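Local coordinates for protein sulfide-quinone reductase (Aquifex aeolicus, PDB 3HYW) that oxidises hydrogen sulfide with a quinone as electron acceptor, using bound FAD and building up polysulfur in the active site of a membrane-associated homotrimer, at residues Y100-T105 and F290-V295. Numbering follows the deposited sequence.
Sequences YLVIAT and FGVGVV. With FAD (flavin-adenine dinucleotide), chain G.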
ATOM      1  N   TYR A 100     -33.268 -38.779  11.274  1.00 33.10           N
ATOM      2  CA  TYR A 100     -32.359 -37.809  10.657  1.00 33.14           C
ATOM      3  C   TYR A 100     -31.108 -37.686  11.508  1.00 32.91           C
ATOM      4  O   TYR A 100     -31.177 -37.807  12.729  1.00 33.30           O
ATOM      5  CB  TYR A 100     -33.030 -36.439  10.513  1.00 33.27           C
ATOM      6  CG  TYR A 100     -34.330 -36.467   9.746  1.00 34.03           C
ATOM      7  CD1 TYR A 100     -34.369 -36.173   8.384  1.00 34.72           C
ATOM      8  CD2 TYR A 100     -35.527 -36.790  10.387  1.00 34.73           C
ATOM      9  CE1 TYR A 100     -35.571 -36.217   7.681  1.00 34.46           C
ATOM     10  CE2 TYR A 100     -36.723 -36.842   9.696  1.00 34.48           C
ATOM     11  CZ  TYR A 100     -36.743 -36.551   8.349  1.00 34.62           C
ATOM     12  OH  TYR A 100     -37.942 -36.594   7.677  1.00 34.13           O
ATOM     13  N   LEU A 101     -29.970 -37.445  10.858  1.00 32.54           N
ATOM     14  CA  LEU A 101     -28.691 -37.298  11.548  1.00 32.03           C
ATOM     15  C   LEU A 101     -28.018 -35.979  11.181  1.00 31.83           C
ATOM     16  O   LEU A 101     -27.902 -35.645  10.004  1.00 31.48           O
ATOM     17  CB  LEU A 101     -27.750 -38.462  11.198  1.00 32.03           C
ATOM     18  CG  LEU A 101     -26.318 -38.387  11.743  1.00 31.85           C
ATOM     19  CD1 LEU A 101     -26.302 -38.687  13.232  1.00 31.81           C
ATOM     20  CD2 LEU A 101     -25.377 -39.318  11.005  1.00 31.80           C
ATOM     21  N   VAL A 102     -27.576 -35.247  12.199  1.00 31.67           N
ATOM     22  CA  VAL A 102     -26.784 -34.029  11.996  1.00 31.66           C
ATOM     23  C   VAL A 102     -25.362 -34.246  12.522  1.00 31.51           C
ATOM     24  O   VAL A 102     -25.156 -34.483  13.717  1.00 31.53           O
ATOM     25  CB  VAL A 102     -27.409 -32.797  12.703  1.00 31.54           C
ATOM     26  CG1 VAL A 102     -26.566 -31.553  12.461  1.00 31.41           C
ATOM     27  CG2 VAL A 102     -28.833 -32.571  12.238  1.00 31.07           C
ATOM     28  N   ILE A 103     -24.390 -34.160  11.623  1.00 31.42           N
ATOM     29  CA  ILE A 103     -22.986 -34.295  12.000  1.00 31.44           C
ATOM     30  C   ILE A 103     -22.379 -32.915  12.208  1.00 31.45           C
ATOM     31  O   ILE A 103     -22.322 -32.102  11.276  1.00 32.00           O
ATOM     32  CB  ILE A 103     -22.175 -35.112  10.960  1.00 31.02           C
ATOM     33  CG1 ILE A 103     -22.877 -36.450  10.682  1.00 31.30           C
ATOM     34  CG2 ILE A 103     -20.726 -35.318  11.457  1.00 30.57           C
ATOM     35  CD1 ILE A 103     -22.344 -37.215   9.490  1.00 31.08           C
ATOM     36  N   ALA A 104     -21.938 -32.654  13.438  1.00 31.40           N
ATOM     37  CA  ALA A 104     -21.403 -31.343  13.820  1.00 31.35           C
ATOM     38  C   ALA A 104     -20.231 -31.464  14.808  1.00 31.45           C
ATOM     39  O   ALA A 104     -20.196 -30.789  15.850  1.00 31.06           O
ATOM     40  CB  ALA A 104     -22.521 -30.471  14.403  1.00 31.20           C
ATOM     41  N   THR A 105     -19.272 -32.313  14.459  1.00 31.04           N
ATOM     42  CA  THR A 105     -18.166 -32.677  15.340  1.00 31.43           C
ATOM     43  C   THR A 105     -17.000 -31.670  15.377  1.00 31.61           C
ATOM     44  O   THR A 105     -16.045 -31.855  16.127  1.00 31.25           O
ATOM     45  CB  THR A 105     -17.599 -34.070  14.969  1.00 31.31           C
ATOM     46  OG1 THR A 105     -17.343 -34.118  13.566  1.00 31.23           O
ATOM     47  CG2 THR A 105     -18.582 -35.166  15.321  1.00 31.49           C
ATOM     48  N   PHE A 290     -27.183 -34.708   7.417  1.00 31.82           N
ATOM     49  CA  PHE A 290     -26.830 -33.318   7.203  1.00 31.85           C
ATOM     50  C   PHE A 290     -25.514 -33.039   7.936  1.00 32.20           C
ATOM     51  O   PHE A 290     -25.191 -33.695   8.929  1.00 32.38           O
ATOM     52  CB  PHE A 290     -27.948 -32.390   7.717  1.00 31.57           C
ATOM     53  CG  PHE A 290     -29.255 -32.536   6.976  1.00 31.47           C
ATOM     54  CD1 PHE A 290     -30.149 -33.551   7.304  1.00 31.33           C
ATOM     55  CD2 PHE A 290     -29.594 -31.659   5.954  1.00 31.00           C
ATOM     56  CE1 PHE A 290     -31.348 -33.697   6.613  1.00 31.27           C
ATOM     57  CE2 PHE A 290     -30.798 -31.789   5.265  1.00 31.37           C
ATOM     58  CZ  PHE A 290     -31.672 -32.807   5.591  1.00 30.71           C
ATOM     59  N   GLY A 291     -24.742 -32.087   7.426  1.00 32.12           N
ATOM     60  CA  GLY A 291     -23.520 -31.660   8.104  1.00 31.82           C
ATOM     61  C   GLY A 291     -23.623 -30.188   8.452  1.00 32.10           C
ATOM     62  O   GLY A 291     -24.127 -29.389   7.658  1.00 32.23           O
ATOM     63  N   VAL A 292     -23.152 -29.820   9.643  1.00 31.88           N
ATOM     64  CA  VAL A 292     -23.176 -28.423  10.077  1.00 31.48           C
ATOM     65  C   VAL A 292     -21.838 -28.099  10.730  1.00 31.71           C
ATOM     66  O   VAL A 292     -21.354 -28.858  11.561  1.00 31.66           O
ATOM     67  CB  VAL A 292     -24.335 -28.139  11.084  1.00 31.26           C
ATOM     68  CG1 VAL A 292     -24.282 -26.706  11.614  1.00 31.31           C
ATOM     69  CG2 VAL A 292     -25.692 -28.394  10.450  1.00 30.71           C
ATOM     70  N   GLY A 293     -21.237 -26.980  10.336  1.00 31.60           N
ATOM     71  CA  GLY A 293     -20.010 -26.527  10.967  1.00 31.63           C
ATOM     72  C   GLY A 293     -18.728 -26.802  10.213  1.00 31.70           C
ATOM     73  O   GLY A 293     -18.732 -26.996   8.994  1.00 31.57           O
ATOM     74  N   VAL A 294     -17.623 -26.807  10.960  1.00 31.40           N
ATOM     75  CA  VAL A 294     -16.278 -26.957  10.404  1.00 31.19           C
ATOM     76  C   VAL A 294     -16.078 -28.326   9.754  1.00 31.22           C
ATOM     77  O   VAL A 294     -15.278 -28.480   8.827  1.00 31.02           O
ATOM     78  CB  VAL A 294     -15.202 -26.744  11.516  1.00 31.19           C
ATOM     79  CG1 VAL A 294     -13.809 -27.048  10.997  1.00 31.43           C
ATOM     80  CG2 VAL A 294     -15.271 -25.314  12.050  1.00 31.17           C
ATOM     81  N   VAL A 295     -16.817 -29.314  10.240  1.00 31.40           N
ATOM     82  CA  VAL A 295     -16.704 -30.680   9.743  1.00 31.66           C
ATOM     83  C   VAL A 295     -17.208 -30.844   8.301  1.00 31.73           C
ATOM     84  O   VAL A 295     -16.984 -31.880   7.683  1.00 31.24           O
ATOM     85  CB  VAL A 295     -17.414 -31.687  10.691  1.00 31.34           C
ATOM     86  CG1 VAL A 295     -18.933 -31.665  10.490  1.00 31.62           C
ATOM     87  CG2 VAL A 295     -16.856 -33.095  10.484  1.00 32.11           C
TER
HETATM   88  PA  FAD G 441     -17.119 -26.983  17.736  1.00 23.13           P
HETATM   89  O1A FAD G 441     -17.836 -25.753  18.234  1.00 21.98           O
HETATM   90  O2A FAD G 441     -15.652 -27.134  17.997  1.00 24.09           O
HETATM   91  O5B FAD G 441     -17.910 -28.229  18.349  1.00 24.67           O
HETATM   92  C5B FAD G 441     -17.657 -29.581  18.004  1.00 24.01           C
HETATM   93  C4B FAD G 441     -18.250 -30.435  19.114  1.00 24.36           C
HETATM   94  O4B FAD G 441     -18.262 -31.808  18.724  1.00 25.28           O
HETATM   95  C3B FAD G 441     -17.405 -30.365  20.375  1.00 25.54           C
HETATM   96  O3B FAD G 441     -18.278 -30.296  21.508  1.00 25.86           O
HETATM   97  C2B FAD G 441     -16.636 -31.672  20.368  1.00 25.73           C
HETATM   98  O2B FAD G 441     -16.282 -32.090  21.684  1.00 26.92           O
HETATM   99  C1B FAD G 441     -17.643 -32.611  19.729  1.00 25.75           C
HETATM  100  N9A FAD G 441     -17.065 -33.830  19.103  1.00 26.20           N
HETATM  101  C8A FAD G 441     -15.927 -33.925  18.381  1.00 26.17           C
HETATM  102  N7A FAD G 441     -15.776 -35.210  17.972  1.00 26.59           N
HETATM  103  C5A FAD G 441     -16.826 -35.917  18.451  1.00 26.19           C
HETATM  104  C6A FAD G 441     -17.212 -37.254  18.368  1.00 26.33           C
HETATM  105  N6A FAD G 441     -16.454 -38.145  17.688  1.00 25.81           N
HETATM  106  N1A FAD G 441     -18.360 -37.659  18.974  1.00 26.27           N
HETATM  107  C2A FAD G 441     -19.126 -36.789  19.654  1.00 26.78           C
HETATM  108  N3A FAD G 441     -18.776 -35.497  19.752  1.00 26.57           N
HETATM  109  C4A FAD G 441     -17.637 -35.039  19.156  1.00 26.06           C
HETATM  110  N1  FAD G 441     -15.555 -17.981  14.462  1.00 22.93           N
HETATM  111  C2  FAD G 441     -16.069 -16.722  14.496  1.00 23.66           C
HETATM  112  O2  FAD G 441     -17.072 -16.441  13.810  1.00 24.10           O
HETATM  113  N3  FAD G 441     -15.521 -15.756  15.272  1.00 23.08           N
HETATM  114  C4  FAD G 441     -14.442 -16.032  16.033  1.00 23.39           C
HETATM  115  O4  FAD G 441     -13.868 -15.069  16.813  1.00 23.55           O
HETATM  116  C4X FAD G 441     -13.898 -17.310  16.013  1.00 23.22           C
HETATM  117  N5  FAD G 441     -12.812 -17.579  16.772  1.00 23.21           N
HETATM  118  C5X FAD G 441     -12.270 -18.817  16.774  1.00 23.05           C
HETATM  119  C6  FAD G 441     -11.155 -19.073  17.580  1.00 23.03           C
HETATM  120  C7  FAD G 441     -10.571 -20.336  17.595  1.00 23.35           C
HETATM  121  C7M FAD G 441      -9.359 -20.567  18.478  1.00 23.27           C
HETATM  122  C8  FAD G 441     -11.112 -21.345  16.794  1.00 23.43           C
HETATM  123  C8M FAD G 441     -10.523 -22.743  16.758  1.00 23.84           C
HETATM  124  C9  FAD G 441     -12.222 -21.079  15.989  1.00 23.15           C
HETATM  125  C9A FAD G 441     -12.828 -19.812  15.974  1.00 23.25           C
HETATM  126  N10 FAD G 441     -13.927 -19.548  15.207  1.00 23.61           N
HETATM  127  C10 FAD G 441     -14.465 -18.301  15.211  1.00 23.12           C
HETATM  128  C1' FAD G 441     -14.471 -20.590  14.305  1.00 23.08           C
HETATM  129  C2' FAD G 441     -15.744 -21.331  14.657  1.00 22.43           C
HETATM  130  O2' FAD G 441     -16.777 -20.405  15.017  1.00 23.62           O
HETATM  131  C3' FAD G 441     -15.442 -22.355  15.752  1.00 22.62           C
HETATM  132  O3' FAD G 441     -14.416 -23.263  15.284  1.00 20.36           O
HETATM  133  C4' FAD G 441     -16.690 -23.137  16.139  1.00 22.58           C
HETATM  134  O4' FAD G 441     -16.449 -23.754  17.411  1.00 23.25           O
HETATM  135  C5' FAD G 441     -17.025 -24.195  15.094  1.00 21.62           C
HETATM  136  O5' FAD G 441     -18.246 -24.845  15.435  1.00 22.49           O
HETATM  137  P   FAD G 441     -18.463 -26.430  15.237  1.00 21.98           P
HETATM  138  O1P FAD G 441     -19.832 -26.767  15.765  1.00 21.34           O
HETATM  139  O2P FAD G 441     -18.094 -26.838  13.826  1.00 20.22           O
HETATM  140  O3P FAD G 441     -17.331 -27.119  16.155  1.00 21.19           O
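Val102 and Ile103 pair with Phe290 and Gly291 as parallel strands, tied by three backbone hydrogen bonds: Phe290 N to Leu101 O, Ile103 N to Phe290 O at 2.8 Å and nearly straight (176°), and Val292 N to Ile103 O. On the face that carries Val102 and Phe290, Val102 CG1 meets Val292 CG2 at 3.8 Å, and Val324 of helix 314-332 packs on both Phe290 and Val292. The Phe290 ring brings its edge to Tyr100, CE1 lying 4.3 Å from Tyr100 CD1, while Tyr100 OH is hydrogen-bonded to Asp331 OD2. This is the border of the Rossmann-type parallel sheet that binds FAD: strand 100-103 sits between 4-8 and 289-291, and past the strand ends both segments run on to the cofactor. There Val294 N donates to FAD O2P at 2.9 Å. Val295 points its side chain toward 100-105, CG1 3.5 Å from Ile103 O and CG2 3.3 Å from Thr105 OG1. Thr105 CG2, anti to its carbonyl carbon, reaches the adenine at FAD C5A, 3.7 Å away. An alanine here would probably leave Val295 CG2 without its hydroxyl neighbour and open a gap beside the adenine.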